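Local coordinates for protein thioredoxin reductase (Streptomyces clavuligerus, PDB 4NTD) that is a flavoenzyme of the thioredoxin reductase family, HlmI, that probably uses FAD and a redox-active cysteine pair to form the disulfide bond of the natural product holomycin, at residues 139-145 / 257-262; 173-178 / 250-255; 188-192 / 214-220; 198-203 / 221-227. One frame throughout, in Å; residues are numbered along the deposited sequence.

Contact 1 (139-145 / 257-262). With FAD (flavin-adenine dinucleotide), chain C.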
# COMPACT_ATOMS: atom_id res chain seq x y z
N THR A 139 -2.14 15.25 -0.93
CA THR A 139 -1.94 16.44 -0.09
C THR A 139 -2.09 16.20 1.42
O THR A 139 -1.97 17.14 2.21
CB THR A 139 -2.93 17.53 -0.51
OG1 THR A 139 -4.23 16.95 -0.66
CG2 THR A 139 -2.51 18.14 -1.84
N GLY A 140 -2.37 14.96 1.81
CA GLY A 140 -2.43 14.59 3.22
C GLY A 140 -3.65 15.13 3.96
O GLY A 140 -4.64 15.52 3.35
N LEU A 141 -3.55 15.13 5.29
CA LEU A 141 -4.59 15.69 6.16
C LEU A 141 -3.97 16.52 7.27
O LEU A 141 -2.79 16.36 7.59
CB LEU A 141 -5.48 14.58 6.74
CG LEU A 141 -4.90 13.59 7.77
CD1 LEU A 141 -4.83 14.17 9.17
CD2 LEU A 141 -5.73 12.31 7.79
N ARG A 142 -4.79 17.41 7.84
CA ARG A 142 -4.40 18.28 8.95
C ARG A 142 -4.98 17.76 10.26
O ARG A 142 -6.17 17.45 10.32
CB ARG A 142 -4.93 19.70 8.72
CG ARG A 142 -4.38 20.38 7.48
CD ARG A 142 -4.76 21.85 7.41
NE ARG A 142 -3.92 22.56 6.45
CZ ARG A 142 -4.36 23.14 5.34
NH1 ARG A 142 -5.65 23.11 5.03
NH2 ARG A 142 -3.50 23.75 4.53
N ASP A 143 -4.14 17.66 11.29
CA ASP A 143 -4.60 17.30 12.63
C ASP A 143 -4.97 18.58 13.38
O ASP A 143 -4.10 19.39 13.68
CB ASP A 143 -3.50 16.58 13.41
CG ASP A 143 -3.14 15.24 12.81
OD1 ASP A 143 -2.08 15.15 12.14
OD2 ASP A 143 -3.91 14.27 12.99
N GLU A 144 -6.26 18.76 13.66
CA GLU A 144 -6.70 19.89 14.47
C GLU A 144 -6.71 19.47 15.93
O GLU A 144 -7.51 18.61 16.33
CB GLU A 144 -8.07 20.38 14.02
CG GLU A 144 -8.08 20.90 12.59
CD GLU A 144 -9.41 21.51 12.18
OE1 GLU A 144 -10.35 21.52 13.00
OE2 GLU A 144 -9.51 21.99 11.03
N LEU A 145 -5.82 20.07 16.71
CA LEU A 145 -5.58 19.66 18.09
C LEU A 145 -6.41 20.50 19.06
O LEU A 145 -6.79 21.63 18.75
CB LEU A 145 -4.10 19.80 18.43
CG LEU A 145 -3.12 19.04 17.53
CD1 LEU A 145 -1.69 19.37 17.91
CD2 LEU A 145 -3.36 17.54 17.61
N PRO A 257 -7.22 13.78 17.31
CA PRO A 257 -7.48 15.07 16.68
C PRO A 257 -8.68 15.02 15.75
O PRO A 257 -9.10 13.94 15.34
CB PRO A 257 -6.21 15.33 15.86
CG PRO A 257 -5.18 14.38 16.37
CD PRO A 257 -5.94 13.19 16.86
N ARG A 258 -9.24 16.19 15.43
CA ARG A 258 -10.17 16.29 14.31
C ARG A 258 -9.31 16.26 13.06
O ARG A 258 -8.52 17.18 12.81
CB ARG A 258 -11.02 17.57 14.36
CG ARG A 258 -11.93 17.73 13.14
CD ARG A 258 -12.88 18.92 13.24
NE ARG A 258 -13.56 19.15 11.97
CZ ARG A 258 -13.39 20.22 11.21
NH1 ARG A 258 -12.57 21.19 11.60
NH2 ARG A 258 -14.05 20.34 10.07
N MET A 259 -9.44 15.19 12.28
CA MET A 259 -8.60 14.99 11.10
C MET A 259 -9.31 15.47 9.85
O MET A 259 -10.32 14.90 9.44
CB MET A 259 -8.20 13.52 10.97
CG MET A 259 -7.23 13.09 12.05
SD MET A 259 -7.02 11.30 12.08
CE MET A 259 -7.21 11.03 13.83
N VAL A 260 -8.75 16.51 9.24
CA VAL A 260 -9.37 17.18 8.12
C VAL A 260 -8.51 16.99 6.87
O VAL A 260 -7.41 17.54 6.79
CB VAL A 260 -9.56 18.68 8.41
CG1 VAL A 260 -10.33 19.36 7.28
CG2 VAL A 260 -10.29 18.88 9.73
N PRO A 261 -9.01 16.22 5.89
CA PRO A 261 -8.23 16.01 4.67
C PRO A 261 -8.08 17.29 3.86
O PRO A 261 -9.00 18.11 3.82
CB PRO A 261 -9.06 14.99 3.88
CG PRO A 261 -10.45 15.12 4.41
CD PRO A 261 -10.31 15.52 5.85
N ARG A 262 -6.92 17.47 3.24
CA ARG A 262 -6.68 18.63 2.38
C ARG A 262 -7.24 18.34 0.98
O ARG A 262 -6.49 18.21 0.02
CB ARG A 262 -5.19 18.95 2.31
CG ARG A 262 -4.57 19.34 3.64
CD ARG A 262 -3.31 20.16 3.42
NE ARG A 262 -2.57 20.42 4.65
CZ ARG A 262 -1.74 19.56 5.24
NH1 ARG A 262 -1.50 18.36 4.72
NH2 ARG A 262 -1.11 19.91 6.36
PA FAD C . 1.99 13.59 3.89
O1A FAD C . 3.16 12.72 4.26
O2A FAD C . 1.38 14.46 4.95
O5B FAD C . 2.44 14.52 2.66
C5B FAD C . 1.53 15.44 2.09
C4B FAD C . 2.33 16.54 1.41
O4B FAD C . 1.46 17.34 0.62
C3B FAD C . 3.01 17.47 2.41
O3B FAD C . 4.43 17.49 2.20
C2B FAD C . 2.39 18.83 2.15
O2B FAD C . 3.33 19.90 2.28
C1B FAD C . 1.88 18.70 0.72
N9A FAD C . 0.76 19.58 0.33
C8A FAD C . -0.43 19.68 0.94
N7A FAD C . -1.23 20.57 0.28
C5A FAD C . -0.53 21.04 -0.77
C6A FAD C . -0.77 21.99 -1.87
N6A FAD C . -1.95 22.64 -1.96
N1A FAD C . 0.23 22.19 -2.76
C2A FAD C . 1.41 21.55 -2.67
N3A FAD C . 1.69 20.66 -1.70
C4A FAD C . 0.78 20.37 -0.74
N1 FAD C . 3.04 6.79 10.07
C2 FAD C . 3.87 5.72 10.08
O2 FAD C . 3.73 4.86 9.20
N3 FAD C . 4.84 5.57 11.01
C4 FAD C . 5.04 6.48 11.98
O4 FAD C . 5.94 6.31 12.83
C4X FAD C . 4.18 7.68 12.03
N5 FAD C . 4.30 8.65 12.97
C5X FAD C . 3.47 9.73 12.98
C6 FAD C . 3.63 10.70 13.96
C7 FAD C . 2.80 11.82 13.99
C7M FAD C . 2.98 12.87 15.06
C8 FAD C . 1.73 11.98 12.97
C8M FAD C . 0.82 13.17 12.99
C9 FAD C . 1.57 11.00 11.98
C9A FAD C . 2.40 9.88 11.95
N10 FAD C . 2.26 8.87 10.96
C10 FAD C . 3.14 7.78 10.98
C1' FAD C . 1.25 8.93 9.89
C2' FAD C . 1.85 9.64 8.68
O2' FAD C . 1.95 11.04 8.95
C3' FAD C . 1.01 9.43 7.42
O3' FAD C . 0.85 8.02 7.19
C4' FAD C . 1.63 10.05 6.17
O4' FAD C . 2.03 11.41 6.41
C5' FAD C . 0.65 10.06 5.00
O5' FAD C . 1.37 10.29 3.80
P FAD C . 0.78 11.22 2.63
O1P FAD C . -0.67 10.90 2.44
O2P FAD C . 1.74 11.14 1.47
O3P FAD C . 0.78 12.72 3.25
O HOH W 1 -0.56 17.56 8.62
O HOH W 2 -7.34 20.31 6.09
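Strands 141-144 and 258-261 form a two-stranded antiparallel ribbon beside FAD, between the two five-stranded parallel sheets of the chain. Their axes approach to 4.4 Å at 156°, and four backbone bonds fix the register. R142 and V260 are a hydrogen-bonded pair (R142 N to V260 O 2.8 Å, V260 N to R142 O 3.0 Å), as are E144 and R258 (E144 N to R258 O 2.9 Å, R258 N to E144 O 3.1 Å). A fifth bond, R262 N to G140 O at 3.0 Å, extends the ladder past the strands. On the face with L141, L141 CD1 packs on M259 CB at 3.9 Å, and D143, near the flavin methyl C8M (3.6 Å from OD1), makes a salt bridge with R65. On the other face E144 OE1 and R258 NH1 form a salt bridge of 2.6 Å. At the FAD end T139 and R262 are joined twice, by R262 NH1 to T139 O (2.8 Å) and T139 OG1 to R262 O (2.7 Å). The positive phi of G140 (72°) favours glycine, and a CB there would clash with FAD O2A. T139, G140, D143 and R262 all belong to the FAD pocket. A two-stranded antiparallel link between the FAD-binding and pyridine nucleotide-binding-type domains is characteristic of low-molecular-weight thioredoxin reductases.

Contact 2 (173-178 / 250-255)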
# COMPACT_ATOMS: atom_id res chain seq x y z
N GLN A 173 4.07 2.18 30.05
CA GLN A 173 4.23 3.47 30.73
C GLN A 173 2.87 4.02 31.18
O GLN A 173 1.83 3.54 30.72
CB GLN A 173 4.93 4.48 29.82
CG GLN A 173 6.36 4.11 29.47
CD GLN A 173 7.08 5.19 28.69
OE1 GLN A 173 6.70 6.36 28.72
NE2 GLN A 173 8.14 4.80 27.99
N PRO A 174 2.87 5.02 32.08
CA PRO A 174 1.61 5.65 32.47
C PRO A 174 1.08 6.56 31.37
O PRO A 174 1.60 7.67 31.16
CB PRO A 174 1.98 6.45 33.74
CG PRO A 174 3.34 5.97 34.14
CD PRO A 174 4.01 5.51 32.88
N LEU A 175 0.05 6.09 30.66
CA LEU A 175 -0.51 6.80 29.51
C LEU A 175 -1.81 7.50 29.89
O LEU A 175 -2.59 6.98 30.68
CB LEU A 175 -0.78 5.83 28.36
CG LEU A 175 0.33 4.84 28.00
CD1 LEU A 175 -0.10 4.00 26.80
CD2 LEU A 175 1.64 5.55 27.73
N GLY A 176 -2.03 8.67 29.31
CA GLY A 176 -3.29 9.40 29.48
C GLY A 176 -3.98 9.61 28.15
O GLY A 176 -3.33 9.63 27.10
N VAL A 177 -5.30 9.77 28.19
CA VAL A 177 -6.10 10.13 27.02
C VAL A 177 -7.00 11.30 27.39
O VAL A 177 -7.71 11.24 28.39
CB VAL A 177 -6.97 8.96 26.54
CG1 VAL A 177 -7.77 9.36 25.30
CG2 VAL A 177 -6.11 7.73 26.25
N LEU A 178 -6.96 12.37 26.60
CA LEU A 178 -7.82 13.53 26.85
C LEU A 178 -9.18 13.35 26.18
O LEU A 178 -9.25 12.95 25.02
CB LEU A 178 -7.17 14.82 26.34
CG LEU A 178 -5.75 15.13 26.81
CD1 LEU A 178 -5.32 16.49 26.30
CD2 LEU A 178 -5.63 15.07 28.33
N ARG A 250 1.66 11.58 34.37
CA ARG A 250 1.65 10.71 33.19
C ARG A 250 2.96 10.97 32.44
O ARG A 250 3.51 12.06 32.52
CB ARG A 250 0.48 11.05 32.26
CG ARG A 250 -0.93 10.79 32.80
CD ARG A 250 -1.30 9.31 32.80
NE ARG A 250 -1.08 8.67 34.10
CZ ARG A 250 -1.37 7.40 34.38
NH1 ARG A 250 -1.88 6.59 33.45
NH2 ARG A 250 -1.13 6.93 35.60
N SER A 251 3.45 9.97 31.72
CA SER A 251 4.65 10.15 30.89
C SER A 251 4.29 10.55 29.45
O SER A 251 5.05 11.24 28.78
CB SER A 251 5.49 8.87 30.87
OG SER A 251 4.86 7.86 30.10
N THR A 252 3.12 10.09 28.99
CA THR A 252 2.67 10.30 27.62
C THR A 252 1.16 10.50 27.61
O THR A 252 0.44 9.79 28.31
CB THR A 252 3.03 9.09 26.74
OG1 THR A 252 4.37 8.67 27.00
CG2 THR A 252 2.88 9.42 25.26
N VAL A 253 0.68 11.45 26.81
CA VAL A 253 -0.75 11.71 26.68
C VAL A 253 -1.16 11.61 25.21
O VAL A 253 -0.44 12.07 24.32
CB VAL A 253 -1.13 13.09 27.26
CG1 VAL A 253 -2.57 13.46 26.94
CG2 VAL A 253 -0.92 13.10 28.77
N PHE A 254 -2.30 10.97 24.97
CA PHE A 254 -2.84 10.79 23.63
C PHE A 254 -4.13 11.57 23.43
O PHE A 254 -4.90 11.78 24.37
CB PHE A 254 -3.09 9.31 23.35
CG PHE A 254 -1.84 8.50 23.14
CD1 PHE A 254 -1.42 8.17 21.85
CD2 PHE A 254 -1.08 8.07 24.21
CE1 PHE A 254 -0.27 7.43 21.65
CE2 PHE A 254 0.07 7.33 24.02
CZ PHE A 254 0.48 7.01 22.74
N VAL A 255 -4.35 12.01 22.20
CA VAL A 255 -5.60 12.64 21.78
C VAL A 255 -6.04 12.04 20.45
O VAL A 255 -5.22 11.46 19.73
CB VAL A 255 -5.46 14.17 21.64
CG1 VAL A 255 -5.08 14.80 22.97
CG2 VAL A 255 -4.45 14.54 20.56
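R250 NH1 donates to L175 O at 2.9 Å while also forming a salt bridge with D197, and S251 OG donates to Q173 OE1 at 2.7 Å; both lie where two neighbouring parallel strands of a Rossmann-type sheet begin. S251 N to P174 O (3.0 Å) leads into the regular ladder. There G176 N bonds T252 O at 2.9 Å, F254 N bonds G176 O at 2.7 Å, and L178 N bonds F254 O at 3.1 Å, so one strand residue in two bonds across, as parallel pairing requires. The short axes are 4.5 Å apart at 30°. G176 and V253 approach to 4.4 Å between CA atoms, and an ideal CB on G176 would be tight against R250 CG and V253 CG2. L175, V177, T252 and F254 share one face, where L191 of helix 184-191 covers V177 and F254. Away from that face, toward the C-terminal end of the pair, L178 CG meets V253 CG1 at 3.6 Å and L178 CD1 meets V255 CG1 at 3.7 Å; at the N-terminal end P174 CB lies over a face of the R250 guanidinium, 3.5 Å from R250 CZ.

Contact 3 (188-192 / 214-220). With GSH (glutathione), chain B.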
# COMPACT_ATOMS: atom_id res chain seq x y z
N ALA A 188 -8.76 5.07 24.32
CA ALA A 188 -8.25 4.56 25.60
C ALA A 188 -8.28 3.03 25.64
O ALA A 188 -7.33 2.40 26.12
CB ALA A 188 -9.05 5.14 26.76
N LEU A 189 -9.36 2.44 25.14
CA LEU A 189 -9.48 0.98 25.08
C LEU A 189 -8.42 0.38 24.16
O LEU A 189 -7.85 -0.67 24.46
CB LEU A 189 -10.89 0.58 24.63
CG LEU A 189 -12.03 0.99 25.56
CD1 LEU A 189 -13.38 0.78 24.88
CD2 LEU A 189 -11.96 0.24 26.88
N LEU A 190 -8.15 1.05 23.04
CA LEU A 190 -7.09 0.64 22.12
C LEU A 190 -5.71 0.70 22.78
O LEU A 190 -4.91 -0.23 22.65
CB LEU A 190 -7.13 1.52 20.86
CG LEU A 190 -6.04 1.36 19.80
CD1 LEU A 190 -5.97 -0.07 19.27
CD2 LEU A 190 -6.29 2.33 18.66
N LEU A 191 -5.43 1.79 23.49
CA LEU A 191 -4.13 1.98 24.15
C LEU A 191 -3.85 0.97 25.26
O LEU A 191 -2.68 0.73 25.60
CB LEU A 191 -4.00 3.41 24.67
CG LEU A 191 -3.72 4.45 23.58
CD1 LEU A 191 -4.06 5.85 24.05
CD2 LEU A 191 -2.27 4.38 23.12
N ARG A 192 -4.90 0.37 25.83
CA ARG A 192 -4.72 -0.69 26.83
C ARG A 192 -3.99 -1.92 26.29
O ARG A 192 -3.49 -2.74 27.07
CB ARG A 192 -6.06 -1.11 27.45
CG ARG A 192 -6.47 -0.30 28.66
CD ARG A 192 -5.63 -0.64 29.89
NE ARG A 192 -6.04 -1.89 30.55
CZ ARG A 192 -5.40 -3.06 30.49
NH1 ARG A 192 -4.28 -3.22 29.77
NH2 ARG A 192 -5.89 -4.10 31.15
N ALA A 214 -17.37 -0.67 29.40
CA ALA A 214 -16.15 -1.07 28.68
C ALA A 214 -14.89 -0.58 29.38
O ALA A 214 -13.94 -1.34 29.55
CB ALA A 214 -16.19 -0.54 27.25
N LEU A 215 -14.89 0.68 29.80
CA LEU A 215 -13.75 1.26 30.50
C LEU A 215 -13.50 0.56 31.84
O LEU A 215 -12.35 0.28 32.19
CB LEU A 215 -13.96 2.77 30.71
CG LEU A 215 -13.93 3.62 29.43
CD1 LEU A 215 -14.58 4.97 29.66
CD2 LEU A 215 -12.50 3.79 28.92
N SER A 216 -14.57 0.25 32.58
CA SER A 216 -14.45 -0.52 33.82
C SER A 216 -13.89 -1.92 33.57
O SER A 216 -12.99 -2.37 34.29
CB SER A 216 -15.81 -0.63 34.52
OG SER A 216 -16.22 0.63 35.03
N ALA A 217 -14.41 -2.59 32.55
CA ALA A 217 -14.00 -3.96 32.23
C ALA A 217 -12.54 -4.07 31.81
O ALA A 217 -11.88 -5.07 32.09
CB ALA A 217 -14.91 -4.54 31.15
N ARG A 218 -12.03 -3.04 31.13
CA ARG A 218 -10.61 -3.01 30.74
C ARG A 218 -9.75 -2.22 31.73
O ARG A 218 -8.57 -1.98 31.47
CB ARG A 218 -10.45 -2.45 29.32
CG ARG A 218 -10.98 -3.36 28.22
CD ARG A 218 -10.22 -4.68 28.14
NE ARG A 218 -8.88 -4.53 27.55
CZ ARG A 218 -7.79 -5.20 27.93
NH1 ARG A 218 -7.81 -6.07 28.94
NH2 ARG A 218 -6.64 -4.97 27.29
N GLN A 219 -10.34 -1.85 32.86
CA GLN A 219 -9.61 -1.24 33.97
C GLN A 219 -8.86 0.03 33.56
O GLN A 219 -7.66 0.18 33.80
CB GLN A 219 -8.73 -2.30 34.65
CG GLN A 219 -9.57 -3.46 35.17
CD GLN A 219 -8.78 -4.54 35.91
OE1 GLN A 219 -7.68 -4.91 35.49
NE2 GLN A 219 -9.36 -5.06 36.99
N VAL A 220 -9.61 0.93 32.92
CA VAL A 220 -9.15 2.27 32.57
C VAL A 220 -9.87 3.25 33.49
O VAL A 220 -11.07 3.50 33.31
CB VAL A 220 -9.51 2.61 31.10
CG1 VAL A 220 -9.19 4.06 30.76
CG2 VAL A 220 -8.80 1.66 30.15
N1 GSH B . -8.73 5.11 12.67
CA1 GSH B . -9.02 4.38 13.91
C1 GSH B . -10.53 4.07 13.92
O11 GSH B . -11.29 4.98 14.32
O12 GSH B . -10.90 2.93 13.54
CB1 GSH B . -8.76 5.23 15.13
CG1 GSH B . -7.74 4.59 16.08
CD1 GSH B . -6.37 4.62 15.40
OE1 GSH B . -5.89 3.62 14.89
N2 GSH B . -5.74 5.79 15.54
CA2 GSH B . -4.42 6.06 14.96
C2 GSH B . -4.63 6.47 13.56
O2 GSH B . -5.73 6.78 13.09
CB2 GSH B . -3.62 4.80 14.60
SG2 GSH B . -1.88 4.60 15.14
N3 GSH B . -3.51 6.28 12.91
CA3 GSH B . -3.47 6.37 11.51
C3 GSH B . -2.57 7.49 10.91
O31 GSH B . -1.67 8.14 11.70
O32 GSH B . -2.63 7.76 9.64
O HOH W 3 -7.91 -3.40 25.13
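Two helices of the domain built on sheet 159-160/252-254/175-178/198-201/222-223 meet here, and the first of them, 184-191, also borders the glutathione pocket: L190 CD2 is 3.7 Å from GSH CG1, on a side of the helix that takes no part in the contact with 214-220. Apolar packing begins with L189, whose CD1 is 3.9 Å from A214 CB and whose CD2 is 4.1 Å from L215 CD2. A188 CB sits 4.1 Å from V220 CG1, and R192 CG is 3.4 Å from V220 CG2. The direct polar link is R192 NE to R218 O at 2.7 Å (158° at the hydrogen), with R192 NH1 further bonded to S195 O. Although both are cationic, the R192 and R218 guanidinium groups overlap face over face, R192 NH2 lying 3.5 Å from R218 NH1. A water also bridges the two segments, donating to L189 O and accepting from R218 NE, each at 2.8 Å. R218 O is available because helix 209-217 has just ended: Q219, at positive phi (57°), is the C-prime residue of a Schellman motif with V220 N to L215 O at 2.9 Å and Q219 N to S216 O at 3.1 Å. V328 of the second subunit packs on A214 and R218. Neighbouring helices lying along one side of a parallel sheet, the second closed by a Schellman motif, fit the layered alpha/beta architecture of a Rossmann-type domain.

Contact 4 (198-203 / 221-227)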
# COMPACT_ATOMS: atom_id res chain seq x y z
N VAL A 198 -3.51 3.06 31.89
CA VAL A 198 -4.12 4.02 30.97
C VAL A 198 -5.28 4.72 31.68
O VAL A 198 -6.16 4.06 32.22
CB VAL A 198 -4.67 3.32 29.70
CG1 VAL A 198 -5.30 4.33 28.75
CG2 VAL A 198 -3.55 2.55 29.00
N VAL A 199 -5.26 6.05 31.68
CA VAL A 199 -6.30 6.86 32.32
C VAL A 199 -6.99 7.75 31.29
O VAL A 199 -6.33 8.37 30.46
CB VAL A 199 -5.69 7.75 33.43
CG1 VAL A 199 -6.68 8.80 33.90
CG2 VAL A 199 -5.23 6.89 34.59
N LEU A 200 -8.32 7.80 31.36
CA LEU A 200 -9.10 8.73 30.55
C LEU A 200 -9.45 9.96 31.37
O LEU A 200 -10.09 9.85 32.42
CB LEU A 200 -10.39 8.07 30.04
CG LEU A 200 -11.37 8.97 29.26
CD1 LEU A 200 -10.74 9.49 27.98
CD2 LEU A 200 -12.66 8.23 28.96
N PHE A 201 -9.02 11.13 30.90
CA PHE A 201 -9.43 12.40 31.48
C PHE A 201 -10.72 12.80 30.76
O PHE A 201 -10.68 13.25 29.61
CB PHE A 201 -8.33 13.44 31.31
CG PHE A 201 -7.06 13.08 32.03
CD1 PHE A 201 -6.88 13.43 33.37
CD2 PHE A 201 -6.05 12.36 31.39
CE1 PHE A 201 -5.72 13.08 34.04
CE2 PHE A 201 -4.89 12.01 32.07
CZ PHE A 201 -4.73 12.38 33.39
N ARG A 202 -11.86 12.62 31.41
CA ARG A 202 -13.16 12.78 30.73
C ARG A 202 -13.36 14.16 30.11
O ARG A 202 -13.94 14.26 29.03
CB ARG A 202 -14.33 12.46 31.66
CG ARG A 202 -15.67 12.44 30.93
CD ARG A 202 -16.80 11.94 31.81
NE ARG A 202 -17.26 12.94 32.77
CZ ARG A 202 -18.26 13.79 32.55
NH1 ARG A 202 -18.92 13.76 31.40
NH2 ARG A 202 -18.61 14.66 33.49
N HIS A 203 -12.91 15.21 30.79
CA HIS A 203 -12.97 16.57 30.22
C HIS A 203 -14.40 16.95 29.80
O HIS A 203 -14.61 17.63 28.79
CB HIS A 203 -12.01 16.65 29.02
CG HIS A 203 -11.71 18.05 28.57
ND1 HIS A 203 -11.19 19.00 29.41
CD2 HIS A 203 -11.84 18.64 27.36
CE1 HIS A 203 -11.02 20.13 28.75
NE2 HIS A 203 -11.40 19.94 27.50
N PRO A 221 -9.16 3.82 34.48
CA PRO A 221 -9.81 4.82 35.32
C PRO A 221 -10.28 6.04 34.53
O PRO A 221 -9.62 6.44 33.57
CB PRO A 221 -8.72 5.22 36.32
CG PRO A 221 -7.81 4.05 36.38
CD PRO A 221 -7.82 3.47 35.00
N VAL A 222 -11.41 6.61 34.94
CA VAL A 222 -11.90 7.85 34.34
C VAL A 222 -11.84 8.94 35.40
O VAL A 222 -12.53 8.88 36.41
CB VAL A 222 -13.35 7.71 33.83
CG1 VAL A 222 -13.78 8.98 33.10
CG2 VAL A 222 -13.49 6.51 32.91
N ILE A 223 -10.99 9.94 35.15
CA ILE A 223 -10.82 11.05 36.07
C ILE A 223 -11.66 12.22 35.58
O ILE A 223 -11.55 12.64 34.43
CB ILE A 223 -9.33 11.43 36.21
CG1 ILE A 223 -8.57 10.23 36.81
CG2 ILE A 223 -9.16 12.67 37.07
CD1 ILE A 223 -7.09 10.45 37.03
N GLU A 224 -12.52 12.74 36.47
CA GLU A 224 -13.44 13.84 36.17
C GLU A 224 -12.74 15.18 36.31
O GLU A 224 -11.83 15.32 37.12
CB GLU A 224 -14.62 13.83 37.15
CG GLU A 224 -15.65 12.75 36.89
CD GLU A 224 -16.40 12.95 35.60
OE1 GLU A 224 -16.86 14.09 35.35
OE2 GLU A 224 -16.53 11.98 34.82
N GLY A 225 -13.19 16.17 35.54
CA GLY A 225 -12.69 17.54 35.65
C GLY A 225 -12.21 18.12 34.34
O GLY A 225 -11.75 17.40 33.45
N THR A 226 -12.31 19.44 34.21
CA THR A 226 -11.78 20.15 33.06
C THR A 226 -10.25 20.15 33.12
O THR A 226 -9.66 20.54 34.12
CB THR A 226 -12.30 21.60 33.02
OG1 THR A 226 -13.73 21.60 33.02
CG2 THR A 226 -11.80 22.34 31.77
N VAL A 227 -9.62 19.67 32.05
CA VAL A 227 -8.17 19.69 31.91
C VAL A 227 -7.72 21.12 31.63
O VAL A 227 -8.19 21.74 30.68
CB VAL A 227 -7.71 18.76 30.76
CG1 VAL A 227 -6.21 18.88 30.53
CG2 VAL A 227 -8.10 17.31 31.05
O HOH W 4 -10.77 15.01 33.05
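Strands 198-201 and 222-223 run parallel, with L200 opposite V222 (CA-CA 4.8 Å) and F201 opposite I223 (5.0 Å). Three backbone bonds hold them: L200 N to P221 O and I223 N to L200 O, both 2.9 Å, then R202 N to I223 O at 3.0 Å. Past the ladder the chains stay joined by a water that accepts from H203 N (3.1 Å) and donates to I223 O (2.9 Å) and G225 O (2.6 Å). V227 N also donates to H203 ND1 at 3.1 Å, so this ring nitrogen is the acceptor. R202 and E224 form a two-pronged salt bridge, NE to OE2 at a very short 2.4 Å and NH2 to OE1 at 2.6 Å, in the deposited conformers given. I223 CD1 lies 3.6 Å from V199 CG1 and 4.2 Å from F201 CE1, while V227 CG2 is 3.9 Å from F201 CB. On the other face L215 of helix 209-217 covers L200 and V222. Strand 198-201, that helix and strand 222-223 make the beta-alpha-beta unit at one edge of a Rossmann-type sheet.

Contacts 2, 3 and 4 build one domain, with centres 11 to 13 Å apart. Contacts 2 and 4 share its sheet: V177 N to V199 O and V177 O to F201 N, both 2.8 Å, are probable hydrogen bonds between strands 175-178 and 198-201. Contact 3 supplies the helical layer: L191 CD1 is 3.6 Å from both V177 CG2 and F254 CG, and L215 CD1 is 3.8 Å from L200 CD2. Contact 1 stands 21 to 26 Å from the others, centre to centre, at FAD, and encloses them along the chain; its segment 257-262 follows 250-255 closely. Glutathione lies between, with M259 about 5 Å and F254 about 7 Å from it by side chain.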